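Local coordinates for protein serine acetyltransferase (Neisseria gonorrhoeae, PDB 6WYE) that probably catalyses acetyl transfer from acetyl-CoA to L-serine, giving O-acetyl-L-serine and CoA, the first step from serine to cysteine, at residues K131-I136 / L181-T185; V69-H73 / P126-F130; I201-L207 / I227-I233; C105-D109 / I136-R140. All coordinates share one frame; numbering follows the deposited sequence.

How the contacts relate
Contacts 1, 2 and 4 cluster, with centres about 10 to 11 Å apart and each touching the others. Contact 3 lies in the left-handed beta-helix. Contacts 2 and 4 belong to the helical N-terminal part. Along the chain their segments alternate, as do those of contacts 4 and 1. Contact 2 closes before contact 1 opens, and contact 3 comes last. Contacts 4 and 1 share Ile136 and helix 131-147. Contact 1 joins that helix to strand 180-182, which neighbours strand 200-202 of contact 3, about 12 Å away between centres. The nearest atoms of contacts 2 and 3 are about 10 Å apart. Helix 131-147 thus links the helical part to the coils beside the malate pocket.

Contact 1. Residues K131-I136 / L181-T185; sequences KGFHAI and LDHAT. With LMR ((2S)-2-hydroxybutanedioic acid), chain H.
Lys131 and Thr185 meet through a single hydrogen bond, from Lys131 NZ to Thr185 OG1 at 2.9 Å. The lysine CG lies anti to the backbone N (chi1 176°), and the chain bends once, at chi3 (84°). This bend carries CE past the backbone O of His183 and brings NZ to the threonine hydroxyl. The two side chains cross obliquely. Lys131 NZ also donates to Ser162 O of the second subunit, so the ammonium group ties three chain segments together.

Gly132 is the close point of the backbones. Its CA lies 3.3 Å from Leu181 O in a nearly straight CA-H...O contact. Ala184 CB packs against Gly132 CA at 3.4 Å. A water donates to Leu181 O at 2.7 Å and receives weak bonds from the backbone N of Gly132 and of His183. Leu181 reaches over Gly132 with CG and CD2, while Leu181 CB meets Ile136 CG1 at 4.1 Å.

The side chains of Asp182 and His183 leave the backbone away from the helix, and their ends meet the bound malate. Asp182 OD2 lies 2.8 Å from malate O2. Asp182 OD1 sits over the face of the His183 ring, and the ring edge faces malate C4. His183 ND1 is bonded to Asp168 OD2 of the second subunit.

The contact seats the start of helix 131-147 on strand 180-182 at the edge of the beta-helix. Helix 100-116 packs on Phe133 and Ile136, and Phe165 of helix 151-165 packs on Lys131 and Ala135.

Contact 2. Residues V69-H73 / P126-F130; sequences VLAYH and PLLYF
His73 on helix 66-78 faces Leu128 near the end of helix 124-129, with their CA atoms 7.4 Å apart. The CA atoms of Leu70 and Leu127 are 7.5 Å apart. Phe130 leaves helical geometry and takes the N-cap position of the next helix.

His73 NE2 donates to Leu128 O at 2.9 Å, with an N-H...O angle of 162°. The oxygen lies in the ring plane, and the donor is tilted 17° from the carbonyl plane. With CG anti to the backbone N (chi1 -160°), the imidazole extends across to the other helix. Leu128 CD2 covers one ring face in a CH-pi contact, 4.1 Å from the His73 centroid and offset toward the rim. Leu127 O, which accepts from His134 NE2, lies at the ring edge.

Beside it the contact is apolar. Val69 CG1 meets Leu127 CD2 at 3.9 Å, and the two side chains cross at about a right angle. Leu70 CD1 touches the other methyl, Leu127 CD1.

Both helices belong to the N-terminal helical part. Val60 and Leu56 of helix 53-61 pack on Val69 and Leu128 respectively. Phe133 of helix 131-147 packs on Leu70 and Leu127, and Val106 of helix 100-116 on Leu70.

Contact 3. Residues I201-L207 / I227-I233; sequences ILHGVTL and IGANASI
Four backbone hydrogen bonds join 201-207 to 227-233. Ile233 N donates to Thr206 O at 2.8 Å, and Thr206 N to Ala231 O at 3.0 Å. Leu202 N reaches Ile227 O, and at the corner Asn230 N reaches His203 O. A water completes the polar set. It donates to Gly204 O and Ala231 O and accepts from Thr206 OG1 (2.6 Å) and Ser232 OG. Thr206 OG1 is also bonded to His203 NE2 of the fourth subunit, while His203 NE2 is hydrogen-bonded to Thr206 OG1 of the second subunit.

The segments are successive coils of the left-handed parallel beta-helix of hexapeptide-repeat transferases. Ile201 pairs with Ile227, Thr206 with Ser232 and Leu207 with Ile233, all in parallel. Type II turns at Leu202-Val205 and Gly228-Ala231 stack at the corner. Gly204 has positive phi there.

Ile201 and Ile227 of one sheet, and Leu207 and Ile233 of the next, point to the inside of the beta-helix. Leu207 and Ile233 lie side by side, CD2 to CD1 at 3.9 Å. Ile227 CD1 touches Leu207 CD2, and Ile227 CG2 meets Val205 CG2 at 3.6 Å. Leu202 CB packs on Ala229 CB. The His203 ring takes Ala229 CB over one face, 4.0 Å from its centroid, with CG placed between the backbone N and carbonyl carbon (chi1 56°). Ile245 of the next coil packs on Ile227, Ala231 and Ile233.

Contact 4. Residues C105-D109 / I136-R140; sequences CVEAD and IQAHR
Asp109 OD2 accepts two hydrogen bonds from the facing helix. Arg140 NH2 donates to Asp109 OD2 at 2.8 Å with an angle of 177°, forming a salt bridge. It meets the oxygen on its syn side, and the oxygen lies in the guanidinium plane. Gln137 NE2 donates to the anti lone pair of Asp109 OD2, also at 2.8 Å. The other carboxylate oxygen, OD1, accepts from Leu179 N, so both oxygens of this buried acid have partners.

Gln137 and Arg140 are also linked to each other. Arg140 NE donates to Gln137 OE1 at 2.8 Å in a bent bond. The amide thus gives through NE2 and receives through OE1, which fixes its rotation. The bend at chi2 (-31°) folds the glutamine chain so that its amide lies beside the salt bridge, with NE2 on the acid and OE1 on Arg140 NE. Arg140 NH2 has a second acceptor in Gly176 O, and NH1 bonds weakly to Leu175 O. Buried charge is thus matched by charge, and the bonds probably favour an ionised Asp109.

Packing closes round this network. Cys105 CB lies over the centre of one face of the guanidinium, 3.6 Å from Arg140 CZ. Val106 CG2 touches Gln137 OE1 at 3.4 Å, and Ile136 CG2 lies 3.5 Å from Asp109 OD2.

The two helix segments run nearly antiparallel, at 166°, with axes 11.0 Å apart. Leu70 of helix 66-78 packs on Val106 and Gln137. The bonds to Leu175, Gly176 and Leu179 join this pair of helices to strand 174-175 and the loop after it.

Contact 1. Residues K131-I136 / L181-T185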
loop_
_atom_site.group_PDB
_atom_site.type_symbol
_atom_site.label_atom_id
_atom_site.label_comp_id
_atom_site.label_asym_id
_atom_site.label_seq_id
_atom_site.Cartn_x
_atom_site.Cartn_y
_atom_site.Cartn_z
ATOM N N LYS A 131 -18.893 11.438 -6.886
ATOM C CA LYS A 131 -17.614 12.105 -7.110
ATOM C C LYS A 131 -17.755 13.622 -7.265
ATOM O O LYS A 131 -16.850 14.365 -6.872
ATOM C CB LYS A 131 -16.992 11.489 -8.371
ATOM C CG LYS A 131 -15.728 12.050 -8.884
ATOM C CD LYS A 131 -15.157 11.117 -9.994
ATOM C CE LYS A 131 -15.772 11.388 -11.375
ATOM N NZ LYS A 131 -14.971 10.729 -12.471
ATOM N N GLY A 132 -18.862 14.101 -7.849
ATOM C CA GLY A 132 -19.046 15.541 -7.998
ATOM C C GLY A 132 -19.268 16.247 -6.669
ATOM O O GLY A 132 -18.764 17.354 -6.448
ATOM N N PHE A 133 -20.016 15.612 -5.767
ATOM C CA PHE A 133 -20.131 16.122 -4.405
ATOM C C PHE A 133 -18.774 16.135 -3.693
ATOM O O PHE A 133 -18.427 17.116 -3.021
ATOM C CB PHE A 133 -21.149 15.280 -3.629
ATOM C CG PHE A 133 -21.209 15.618 -2.177
ATOM C CD1 PHE A 133 -21.952 16.713 -1.745
ATOM C CD2 PHE A 133 -20.508 14.861 -1.242
ATOM C CE1 PHE A 133 -22.008 17.048 -0.410
ATOM C CE2 PHE A 133 -20.551 15.188 0.107
ATOM C CZ PHE A 133 -21.303 16.289 0.523
ATOM N N HIS A 134 -17.982 15.066 -3.832
ATOM C CA HIS A 134 -16.659 15.058 -3.214
ATOM C C HIS A 134 -15.795 16.199 -3.750
ATOM O O HIS A 134 -15.151 16.920 -2.978
ATOM C CB HIS A 134 -15.960 13.713 -3.454
ATOM C CG HIS A 134 -16.716 12.539 -2.920
ATOM N ND1 HIS A 134 -16.724 11.313 -3.545
ATOM C CD2 HIS A 134 -17.506 12.410 -1.826
ATOM C CE1 HIS A 134 -17.489 10.476 -2.861
ATOM N NE2 HIS A 134 -17.970 11.115 -1.810
ATOM N N ALA A 135 -15.792 16.397 -5.071
ATOM C CA ALA A 135 -14.908 17.408 -5.654
ATOM C C ALA A 135 -15.283 18.808 -5.188
ATOM O O ALA A 135 -14.402 19.621 -4.877
ATOM C CB ALA A 135 -14.945 17.337 -7.181
ATOM N N ILE A 136 -16.587 19.104 -5.136
ATOM C CA ILE A 136 -17.041 20.417 -4.692
ATOM C C ILE A 136 -16.570 20.685 -3.268
ATOM O O ILE A 136 -16.035 21.756 -2.965
ATOM C CB ILE A 136 -18.582 20.512 -4.780
ATOM C CG1 ILE A 136 -19.084 20.553 -6.226
ATOM C CG2 ILE A 136 -19.105 21.723 -3.994
ATOM C CD1 ILE A 136 -18.492 21.654 -7.042
ATOM N N LEU A 181 -23.061 19.051 -8.852
ATOM C CA LEU A 181 -22.183 18.696 -9.973
ATOM C C LEU A 181 -22.414 17.206 -10.206
ATOM O O LEU A 181 -21.808 16.361 -9.540
ATOM C CB LEU A 181 -20.721 19.007 -9.670
ATOM C CG LEU A 181 -19.689 18.502 -10.698
ATOM C CD1 LEU A 181 -19.987 19.045 -12.096
ATOM C CD2 LEU A 181 -18.270 18.872 -10.280
ATOM N N ASP A 182 -23.311 16.887 -11.126
ATOM C CA ASP A 182 -23.721 15.507 -11.360
ATOM C C ASP A 182 -22.722 14.789 -12.271
ATOM O O ASP A 182 -22.374 15.308 -13.339
ATOM C CB ASP A 182 -25.116 15.500 -11.980
ATOM C CG ASP A 182 -25.777 14.146 -11.929
ATOM O OD1 ASP A 182 -25.266 13.244 -11.231
ATOM O OD2 ASP A 182 -26.822 13.986 -12.595
ATOM N N HIS A 183 -22.267 13.587 -11.882
ATOM C CA HIS A 183 -21.291 12.727 -12.636
ATOM C C HIS A 183 -19.888 13.326 -12.534
ATOM O O HIS A 183 -18.969 12.533 -12.350
ATOM C CB HIS A 183 -21.736 12.352 -14.047
ATOM C CG HIS A 183 -23.187 12.086 -14.234
ATOM N ND1 HIS A 183 -23.803 10.968 -13.732
ATOM C CD2 HIS A 183 -24.131 12.771 -14.907
ATOM C CE1 HIS A 183 -25.070 10.989 -14.070
ATOM N NE2 HIS A 183 -25.292 12.078 -14.793
ATOM N N ALA A 184 -19.732 14.617 -12.816
ATOM C CA ALA A 184 -18.531 15.423 -12.544
ATOM C C ALA A 184 -17.414 15.335 -13.578
ATOM O O ALA A 184 -16.753 16.345 -13.832
ATOM C CB ALA A 184 -17.919 15.068 -11.179
ATOM N N THR A 185 -17.174 14.154 -14.155
ATOM C CA THR A 185 -15.988 13.943 -14.986
ATOM C C THR A 185 -15.802 15.058 -16.005
ATOM O O THR A 185 -16.705 15.359 -16.787
ATOM C CB THR A 185 -16.087 12.613 -15.719
ATOM O OG1 THR A 185 -16.530 11.601 -14.800
ATOM C CG2 THR A 185 -14.721 12.231 -16.281
HETATM C C1 LMR H . -30.785 11.366 -13.573
HETATM O O1A LMR H . -31.628 11.694 -14.367
HETATM O O1B LMR H . -30.784 10.326 -12.972
HETATM C C2 LMR H . -29.642 12.357 -13.338
HETATM O O2 LMR H . -28.661 11.819 -12.511
HETATM C C3 LMR H . -28.984 12.804 -14.646
HETATM C C4 LMR H . -28.405 11.647 -15.425
HETATM O O4A LMR H . -28.337 10.576 -14.893
HETATM O O4B LMR H . -28.035 11.845 -16.543
HETATM O O HOH W 1 -21.802 13.810 -8.550
#

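Contact 2. Residues V69-H73 / P126-F130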
loop_
_atom_site.group_PDB
_atom_site.type_symbol
_atom_site.label_atom_id
_atom_site.label_comp_id
_atom_site.label_asym_id
_atom_site.label_seq_id
_atom_site.Cartn_x
_atom_site.Cartn_y
_atom_site.Cartn_z
ATOM N N VAL A 69 -17.205 13.321 9.356
ATOM C CA VAL A 69 -17.349 12.276 8.344
ATOM C C VAL A 69 -16.775 12.747 7.012
ATOM O O VAL A 69 -15.970 12.051 6.379
ATOM C CB VAL A 69 -18.826 11.863 8.214
ATOM C CG1 VAL A 69 -19.048 10.989 6.980
ATOM C CG2 VAL A 69 -19.279 11.137 9.489
ATOM N N LEU A 70 -17.152 13.953 6.584
ATOM C CA LEU A 70 -16.687 14.457 5.296
ATOM C C LEU A 70 -15.167 14.582 5.266
ATOM O O LEU A 70 -14.509 14.103 4.333
ATOM C CB LEU A 70 -17.340 15.800 5.004
ATOM C CG LEU A 70 -16.951 16.430 3.658
ATOM C CD1 LEU A 70 -17.632 15.698 2.492
ATOM C CD2 LEU A 70 -17.321 17.897 3.667
ATOM N N ALA A 71 -14.588 15.179 6.307
ATOM C CA ALA A 71 -13.134 15.305 6.362
ATOM C C ALA A 71 -12.467 13.942 6.274
ATOM O O ALA A 71 -11.452 13.779 5.583
ATOM C CB ALA A 71 -12.711 16.017 7.651
ATOM N N TYR A 72 -13.032 12.949 6.965
ATOM C CA TYR A 72 -12.461 11.606 6.946
ATOM C C TYR A 72 -12.543 10.993 5.551
ATOM O O TYR A 72 -11.552 10.471 5.032
ATOM C CB TYR A 72 -13.176 10.731 7.971
ATOM C CG TYR A 72 -12.505 9.415 8.276
ATOM C CD1 TYR A 72 -11.530 9.325 9.258
ATOM C CD2 TYR A 72 -12.869 8.255 7.605
ATOM C CE1 TYR A 72 -10.920 8.108 9.556
ATOM C CE2 TYR A 72 -12.276 7.030 7.906
ATOM C CZ TYR A 72 -11.307 6.967 8.878
ATOM O OH TYR A 72 -10.711 5.763 9.168
ATOM N N HIS A 73 -13.703 11.051 4.937
ATOM C CA HIS A 73 -13.885 10.421 3.608
ATOM C C HIS A 73 -13.058 11.134 2.543
ATOM O O HIS A 73 -12.453 10.465 1.757
ATOM C CB HIS A 73 -15.357 10.383 3.245
ATOM C CG HIS A 73 -15.725 9.395 2.204
ATOM N ND1 HIS A 73 -15.195 8.156 2.149
ATOM C CD2 HIS A 73 -16.612 9.464 1.208
ATOM C CE1 HIS A 73 -15.741 7.507 1.170
ATOM N NE2 HIS A 73 -16.590 8.283 0.577
ATOM N N PRO A 126 -24.884 10.514 -2.068
ATOM C CA PRO A 126 -23.856 11.453 -2.559
ATOM C C PRO A 126 -22.722 11.653 -1.576
ATOM O O PRO A 126 -21.570 11.828 -2.000
ATOM C CB PRO A 126 -24.626 12.764 -2.802
ATOM C CG PRO A 126 -25.893 12.633 -2.021
ATOM C CD PRO A 126 -26.209 11.166 -1.951
ATOM N N LEU A 127 -23.028 11.667 -0.273
ATOM C CA LEU A 127 -21.991 11.864 0.738
ATOM C C LEU A 127 -20.850 10.868 0.544
ATOM O O LEU A 127 -19.669 11.233 0.585
ATOM C CB LEU A 127 -22.583 11.734 2.152
ATOM C CG LEU A 127 -21.520 11.650 3.256
ATOM C CD1 LEU A 127 -20.677 12.919 3.299
ATOM C CD2 LEU A 127 -22.111 11.376 4.628
ATOM N N LEU A 128 -21.191 9.602 0.324
ATOM C CA LEU A 128 -20.183 8.555 0.219
ATOM C C LEU A 128 -19.773 8.227 -1.208
ATOM O O LEU A 128 -18.630 7.814 -1.418
ATOM C CB LEU A 128 -20.689 7.269 0.894
ATOM C CG LEU A 128 -20.935 7.435 2.390
ATOM C CD1 LEU A 128 -21.534 6.175 3.032
ATOM C CD2 LEU A 128 -19.639 7.847 3.078
ATOM N N TYR A 129 -20.657 8.388 -2.201
ATOM C CA TYR A 129 -20.410 7.757 -3.491
ATOM C C TYR A 129 -20.540 8.655 -4.715
ATOM O O TYR A 129 -20.404 8.140 -5.830
ATOM C CB TYR A 129 -21.343 6.546 -3.676
ATOM C CG TYR A 129 -21.343 5.593 -2.478
ATOM C CD1 TYR A 129 -20.181 4.925 -2.096
ATOM C CD2 TYR A 129 -22.496 5.382 -1.737
ATOM C CE1 TYR A 129 -20.156 4.066 -1.026
ATOM C CE2 TYR A 129 -22.499 4.510 -0.644
ATOM C CZ TYR A 129 -21.334 3.860 -0.296
ATOM O OH TYR A 129 -21.337 3.021 0.788
ATOM N N PHE A 130 -20.808 9.958 -4.564
ATOM C CA PHE A 130 -20.939 10.848 -5.724
ATOM C C PHE A 130 -19.690 11.713 -5.845
ATOM O O PHE A 130 -19.472 12.624 -5.043
ATOM C CB PHE A 130 -22.192 11.723 -5.645
ATOM C CG PHE A 130 -23.469 11.014 -6.042
ATOM C CD1 PHE A 130 -23.507 9.635 -6.175
ATOM C CD2 PHE A 130 -24.641 11.738 -6.261
ATOM C CE1 PHE A 130 -24.682 8.984 -6.526
ATOM C CE2 PHE A 130 -25.811 11.106 -6.616
ATOM C CZ PHE A 130 -25.846 9.726 -6.737
#

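Contact 3. Residues I201-L207 / I227-I233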
loop_
_atom_site.group_PDB
_atom_site.type_symbol
_atom_site.label_atom_id
_atom_site.label_comp_id
_atom_site.label_asym_id
_atom_site.label_seq_id
_atom_site.Cartn_x
_atom_site.Cartn_y
_atom_site.Cartn_z
ATOM N N ILE A 201 -24.961 21.684 -12.367
ATOM C CA ILE A 201 -23.935 21.562 -13.395
ATOM C C ILE A 201 -23.760 20.089 -13.733
ATOM O O ILE A 201 -23.658 19.245 -12.833
ATOM C CB ILE A 201 -22.587 22.158 -12.933
ATOM C CG1 ILE A 201 -22.773 23.582 -12.406
ATOM C CG2 ILE A 201 -21.576 22.139 -14.060
ATOM C CD1 ILE A 201 -21.456 24.315 -12.195
ATOM N N LEU A 202 -23.675 19.783 -15.025
ATOM C CA LEU A 202 -23.442 18.415 -15.465
ATOM C C LEU A 202 -21.950 18.192 -15.730
ATOM O O LEU A 202 -21.138 19.123 -15.744
ATOM C CB LEU A 202 -24.282 18.096 -16.708
ATOM C CG LEU A 202 -25.724 17.602 -16.475
ATOM C CD1 LEU A 202 -25.703 16.167 -15.905
ATOM C CD2 LEU A 202 -26.535 18.520 -15.558
ATOM N N HIS A 203 -21.587 16.924 -15.897
ATOM C CA HIS A 203 -20.213 16.554 -16.199
ATOM C C HIS A 203 -19.739 17.235 -17.490
ATOM O O HIS A 203 -20.538 17.601 -18.359
ATOM C CB HIS A 203 -20.120 15.039 -16.355
ATOM C CG HIS A 203 -21.065 14.503 -17.382
ATOM N ND1 HIS A 203 -22.402 14.300 -17.124
ATOM C CD2 HIS A 203 -20.873 14.157 -18.680
ATOM C CE1 HIS A 203 -22.997 13.849 -18.215
ATOM N NE2 HIS A 203 -22.089 13.743 -19.169
ATOM N N GLY A 204 -18.420 17.396 -17.612
ATOM C CA GLY A 204 -17.820 17.936 -18.824
ATOM C C GLY A 204 -17.959 19.435 -19.031
ATOM O O GLY A 204 -17.507 19.948 -20.071
ATOM N N VAL A 205 -18.538 20.156 -18.077
ATOM C CA VAL A 205 -18.748 21.592 -18.230
ATOM C C VAL A 205 -17.452 22.343 -17.957
ATOM O O VAL A 205 -16.686 22.000 -17.052
ATOM C CB VAL A 205 -19.886 22.068 -17.313
ATOM C CG1 VAL A 205 -19.867 23.591 -17.143
ATOM C CG2 VAL A 205 -21.211 21.633 -17.886
ATOM N N THR A 206 -17.203 23.385 -18.745
ATOM C CA THR A 206 -16.019 24.216 -18.601
ATOM C C THR A 206 -16.428 25.634 -18.245
ATOM O O THR A 206 -17.201 26.256 -18.979
ATOM C CB THR A 206 -15.204 24.231 -19.893
ATOM O OG1 THR A 206 -14.862 22.890 -20.251
ATOM C CG2 THR A 206 -13.944 25.063 -19.699
ATOM N N LEU A 207 -15.922 26.132 -17.113
ATOM C CA LEU A 207 -15.950 27.559 -16.797
ATOM C C LEU A 207 -14.529 28.062 -17.011
ATOM O O LEU A 207 -13.715 28.148 -16.089
ATOM C CB LEU A 207 -16.458 27.793 -15.378
ATOM C CG LEU A 207 -17.756 27.000 -15.142
ATOM C CD1 LEU A 207 -18.218 27.102 -13.717
ATOM C CD2 LEU A 207 -18.878 27.426 -16.095
ATOM N N ILE A 227 -26.575 24.211 -16.133
ATOM C CA ILE A 227 -25.617 24.062 -17.230
ATOM C C ILE A 227 -25.580 22.594 -17.628
ATOM O O ILE A 227 -25.211 21.735 -16.812
ATOM C CB ILE A 227 -24.209 24.540 -16.849
ATOM C CG1 ILE A 227 -24.234 25.885 -16.119
ATOM C CG2 ILE A 227 -23.311 24.596 -18.097
ATOM C CD1 ILE A 227 -22.854 26.361 -15.709
ATOM N N GLY A 228 -25.947 22.310 -18.893
ATOM C CA GLY A 228 -26.009 20.948 -19.387
ATOM C C GLY A 228 -24.640 20.365 -19.726
ATOM O O GLY A 228 -23.636 21.075 -19.801
ATOM N N ALA A 229 -24.636 19.056 -19.994
ATOM C CA ALA A 229 -23.395 18.307 -20.180
ATOM C C ALA A 229 -22.526 18.867 -21.308
ATOM O O ALA A 229 -23.012 19.217 -22.389
ATOM C CB ALA A 229 -23.712 16.834 -20.455
ATOM N N ASN A 230 -21.221 18.956 -21.028
ATOM C CA ASN A 230 -20.178 19.324 -21.979
ATOM C C ASN A 230 -20.371 20.721 -22.573
ATOM O O ASN A 230 -19.840 21.011 -23.645
ATOM C CB ASN A 230 -20.040 18.286 -23.094
ATOM C CG ASN A 230 -18.973 17.254 -22.776
ATOM O OD1 ASN A 230 -17.986 17.561 -22.106
ATOM N ND2 ASN A 230 -19.175 16.024 -23.231
ATOM N N ALA A 231 -21.124 21.592 -21.902
ATOM C CA ALA A 231 -21.159 22.995 -22.293
ATOM C C ALA A 231 -19.855 23.675 -21.898
ATOM O O ALA A 231 -19.195 23.284 -20.925
ATOM C CB ALA A 231 -22.338 23.714 -21.628
ATOM N N SER A 232 -19.477 24.700 -22.668
ATOM C CA SER A 232 -18.306 25.520 -22.375
ATOM C C SER A 232 -18.705 26.982 -22.255
ATOM O O SER A 232 -19.399 27.520 -23.126
ATOM C CB SER A 232 -17.249 25.384 -23.464
ATOM O OG SER A 232 -16.708 24.080 -23.470
ATOM N N ILE A 233 -18.250 27.628 -21.191
ATOM C CA ILE A 233 -18.514 29.039 -20.943
ATOM C C ILE A 233 -17.154 29.688 -20.769
ATOM O O ILE A 233 -16.429 29.358 -19.819
ATOM C CB ILE A 233 -19.414 29.242 -19.718
ATOM C CG1 ILE A 233 -20.637 28.325 -19.820
ATOM C CG2 ILE A 233 -19.860 30.694 -19.595
ATOM C CD1 ILE A 233 -21.613 28.435 -18.665
HETATM O O HOH W 2 -16.609 21.917 -21.870
#

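Contact 4. Residues C105-D109 / I136-R140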
loop_
_atom_site.group_PDB
_atom_site.type_symbol
_atom_site.label_atom_id
_atom_site.label_comp_id
_atom_site.label_asym_id
_atom_site.label_seq_id
_atom_site.Cartn_x
_atom_site.Cartn_y
_atom_site.Cartn_z
ATOM N N CYS A 105 -22.670 25.071 3.704
ATOM C CA CYS A 105 -22.719 24.808 2.271
ATOM C C CYS A 105 -22.832 23.318 1.993
ATOM O O CYS A 105 -23.616 22.898 1.133
ATOM C CB CYS A 105 -21.485 25.411 1.613
ATOM S SG CYS A 105 -21.466 27.201 1.767
ATOM N N VAL A 106 -22.087 22.500 2.748
ATOM C CA VAL A 106 -22.135 21.047 2.583
ATOM C C VAL A 106 -23.562 20.536 2.734
ATOM O O VAL A 106 -24.061 19.759 1.903
ATOM C CB VAL A 106 -21.192 20.359 3.592
ATOM C CG1 VAL A 106 -21.491 18.869 3.679
ATOM C CG2 VAL A 106 -19.745 20.578 3.201
ATOM N N GLU A 107 -24.245 20.979 3.794
ATOM C CA GLU A 107 -25.622 20.549 4.020
ATOM C C GLU A 107 -26.544 21.015 2.903
ATOM O O GLU A 107 -27.410 20.258 2.446
ATOM C CB GLU A 107 -26.127 21.070 5.371
ATOM C CG GLU A 107 -25.252 20.652 6.547
ATOM C CD GLU A 107 -26.053 20.377 7.814
ATOM O OE1 GLU A 107 -27.278 20.648 7.832
ATOM O OE2 GLU A 107 -25.441 19.905 8.801
ATOM N N ALA A 108 -26.394 22.266 2.463
ATOM C CA ALA A 108 -27.226 22.741 1.359
ATOM C C ALA A 108 -27.019 21.887 0.114
ATOM O O ALA A 108 -27.978 21.540 -0.585
ATOM C CB ALA A 108 -26.912 24.208 1.064
ATOM N N ASP A 109 -25.766 21.522 -0.166
ATOM C CA ASP A 109 -25.466 20.707 -1.340
ATOM C C ASP A 109 -26.145 19.345 -1.271
ATOM O O ASP A 109 -26.692 18.868 -2.272
ATOM C CB ASP A 109 -23.945 20.548 -1.479
ATOM C CG ASP A 109 -23.265 21.825 -1.946
ATOM O OD1 ASP A 109 -23.970 22.844 -2.136
ATOM O OD2 ASP A 109 -22.024 21.818 -2.136
ATOM N N ILE A 136 -16.587 19.104 -5.136
ATOM C CA ILE A 136 -17.041 20.417 -4.692
ATOM C C ILE A 136 -16.570 20.685 -3.268
ATOM O O ILE A 136 -16.035 21.756 -2.965
ATOM C CB ILE A 136 -18.582 20.512 -4.780
ATOM C CG1 ILE A 136 -19.084 20.553 -6.226
ATOM C CG2 ILE A 136 -19.105 21.723 -3.994
ATOM C CD1 ILE A 136 -18.492 21.654 -7.042
ATOM N N GLN A 137 -16.805 19.730 -2.365
ATOM C CA GLN A 137 -16.446 19.948 -0.968
ATOM C C GLN A 137 -14.937 19.977 -0.787
ATOM O O GLN A 137 -14.428 20.766 0.016
ATOM C CB GLN A 137 -17.076 18.886 -0.064
ATOM C CG GLN A 137 -18.597 18.660 -0.227
ATOM C CD GLN A 137 -19.373 19.900 -0.650
ATOM O OE1 GLN A 137 -19.125 21.006 -0.162
ATOM N NE2 GLN A 137 -20.333 19.711 -1.555
ATOM N N ALA A 138 -14.200 19.116 -1.503
ATOM C CA ALA A 138 -12.746 19.233 -1.470
ATOM C C ALA A 138 -12.316 20.624 -1.912
ATOM O O ALA A 138 -11.379 21.198 -1.346
ATOM C CB ALA A 138 -12.085 18.172 -2.354
ATOM N N HIS A 139 -12.994 21.192 -2.918
ATOM C CA HIS A 139 -12.593 22.531 -3.351
ATOM C C HIS A 139 -12.879 23.577 -2.281
ATOM O O HIS A 139 -12.052 24.463 -2.041
ATOM C CB HIS A 139 -13.284 22.950 -4.640
ATOM C CG HIS A 139 -13.180 24.426 -4.879
ATOM N ND1 HIS A 139 -12.000 25.033 -5.260
ATOM C CD2 HIS A 139 -14.069 25.429 -4.677
ATOM C CE1 HIS A 139 -12.185 26.339 -5.337
ATOM N NE2 HIS A 139 -13.433 26.604 -4.989
ATOM N N ARG A 140 -14.039 23.493 -1.629
ATOM C CA ARG A 140 -14.357 24.448 -0.566
ATOM C C ARG A 140 -13.249 24.489 0.476
ATOM O O ARG A 140 -12.764 25.566 0.847
ATOM C CB ARG A 140 -15.689 24.079 0.094
ATOM C CG ARG A 140 -16.898 24.207 -0.777
ATOM C CD ARG A 140 -18.169 24.030 0.061
ATOM N NE ARG A 140 -19.338 23.781 -0.775
ATOM C CZ ARG A 140 -19.917 24.707 -1.538
ATOM N NH1 ARG A 140 -19.444 25.949 -1.563
ATOM N NH2 ARG A 140 -20.976 24.396 -2.270
#